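Side-chain contact in hypothetical sugar kinase (Cytophaga hutchinsonii, PDB 3R8E), which probably phosphorylates a sugar, as a putative kinase of the ROK family with a ribonuclease H-like fold: residues P223-I226 and A227-A231. Sequence-based numbering, arbitrary orientation.
Sequences PKVI and ADHAA
P223 and A227 open a ladder of i to i+4 backbone bonds in one short alpha helix: A227 N donates to P223 O (2.9 Å), D228 N to K224 O, H229 N to V225 O and, more bent at 140°, A230 N to I226 O. Proline suits the first turn, where its missing N-H costs no helical bond. V225 O is gripped twice, for H229 ND1 also donates to it at 2.8 Å; histidine suits the place because its ring can carry a donor back to the carbonyl one turn earlier. The amide and the imidazole arrive from opposite faces of the carbonyl plane, the ring nitrogen well above it, while the oxygen lies at the ring's edge, near its plane. Chi1 (-74°) sets the H229 ring beside its own backbone N, chi2 (72°) turns ND1 to the oxygen, and V225 CG1 lies alongside CE1 at 3.7 Å. Trimmed to an alanine here, the side chain would probably cost V225 O its second donor and V225 CG1 its ring contact. The extended K224 chain bends at its last torsion, bringing NZ within 3.6 Å of D228 OD2, a rather long salt bridge whose charged ends suit an exposed face. Such i to i+4 ion pairs are common in amphipathic helices like 223-231, whose buried I226 touches T201 of helix 194-207 while A230, with its small methyl, packs on A237 and W241 of helix 235-259 and on Y276.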
loop_
_atom_site.group_PDB
_atom_site.type_symbol
_atom_site.label_atom_id
_atom_site.label_comp_id
_atom_site.label_asym_id
_atom_site.label_seq_id
_atom_site.Cartn_x
_atom_site.Cartn_y
_atom_site.Cartn_z
ATOM N N PRO A 223 -18.485 15.020 -16.084
ATOM C CA PRO A 223 -17.865 13.806 -16.649
ATOM C C PRO A 223 -18.703 13.192 -17.778
ATOM O O PRO A 223 -18.142 12.839 -18.816
ATOM C CB PRO A 223 -17.764 12.866 -15.443
ATOM C CG PRO A 223 -17.752 13.762 -14.264
ATOM C CD PRO A 223 -18.663 14.893 -14.622
ATOM N N LYS A 224 -20.045 13.135 -17.605
ATOM C CA LYS A 224 -20.995 12.597 -18.588
ATOM C C LYS A 224 -20.899 13.333 -19.941
ATOM O O LYS A 224 -20.838 12.670 -20.976
ATOM C CB LYS A 224 -22.434 12.665 -18.042
ATOM C CG LYS A 224 -23.441 11.842 -18.843
ATOM C CD LYS A 224 -24.857 11.998 -18.301
ATOM C CE LYS A 224 -25.870 11.180 -19.071
ATOM N NZ LYS A 224 -26.179 11.774 -20.400
ATOM N N VAL A 225 -20.855 14.685 -19.927
ATOM C CA VAL A 225 -20.761 15.513 -21.137
ATOM C C VAL A 225 -19.400 15.276 -21.835
ATOM O O VAL A 225 -19.382 15.070 -23.049
ATOM C CB VAL A 225 -21.028 17.018 -20.839
ATOM C CG1 VAL A 225 -20.628 17.912 -22.010
ATOM C CG2 VAL A 225 -22.494 17.251 -20.477
ATOM N N ILE A 226 -18.281 15.259 -21.073
ATOM C CA ILE A 226 -16.936 15.037 -21.630
ATOM C C ILE A 226 -16.845 13.599 -22.213
ATOM O O ILE A 226 -16.190 13.402 -23.239
ATOM C CB ILE A 226 -15.812 15.356 -20.593
ATOM C CG1 ILE A 226 -15.953 16.815 -20.076
ATOM C CG2 ILE A 226 -14.406 15.145 -21.197
ATOM C CD1 ILE A 226 -15.358 17.103 -18.684
ATOM N N ALA A 227 -17.555 12.628 -21.603
ATOM C CA ALA A 227 -17.613 11.244 -22.086
ATOM C C ALA A 227 -18.454 11.151 -23.369
ATOM O O ALA A 227 -18.046 10.471 -24.314
ATOM C CB ALA A 227 -18.190 10.332 -21.013
ATOM N N ASP A 228 -19.612 11.857 -23.413
ATOM C CA ASP A 228 -20.510 11.870 -24.577
ATOM C C ASP A 228 -19.816 12.445 -25.818
ATOM O O ASP A 228 -19.998 11.911 -26.910
ATOM C CB ASP A 228 -21.809 12.643 -24.275
ATOM C CG ASP A 228 -22.795 11.912 -23.370
ATOM O OD1 ASP A 228 -22.664 10.671 -23.218
ATOM O OD2 ASP A 228 -23.700 12.578 -22.821
ATOM N N HIS A 229 -18.990 13.493 -25.642
ATOM C CA HIS A 229 -18.237 14.112 -26.732
ATOM C C HIS A 229 -17.066 13.227 -27.173
ATOM O O HIS A 229 -16.712 13.245 -28.352
ATOM C CB HIS A 229 -17.755 15.512 -26.338
ATOM C CG HIS A 229 -18.852 16.531 -26.334
ATOM N ND1 HIS A 229 -19.831 16.537 -25.356
ATOM C CD2 HIS A 229 -19.086 17.553 -27.190
ATOM C CE1 HIS A 229 -20.627 17.550 -25.652
ATOM N NE2 HIS A 229 -20.214 18.195 -26.741
ATOM N N ALA A 230 -16.485 12.437 -26.242
ATOM C CA ALA A 230 -15.400 11.499 -26.547
ATOM C C ALA A 230 -15.936 10.342 -27.403
ATOM O O ALA A 230 -15.247 9.887 -28.319
ATOM C CB ALA A 230 -14.777 10.970 -25.258
ATOM N N ALA A 231 -17.188 9.908 -27.120
ATOM C CA ALA A 231 -17.923 8.856 -27.836
ATOM C C ALA A 231 -18.150 9.239 -29.299
ATOM O O ALA A 231 -18.185 8.361 -30.164
ATOM C CB ALA A 231 -19.264 8.608 -27.159
#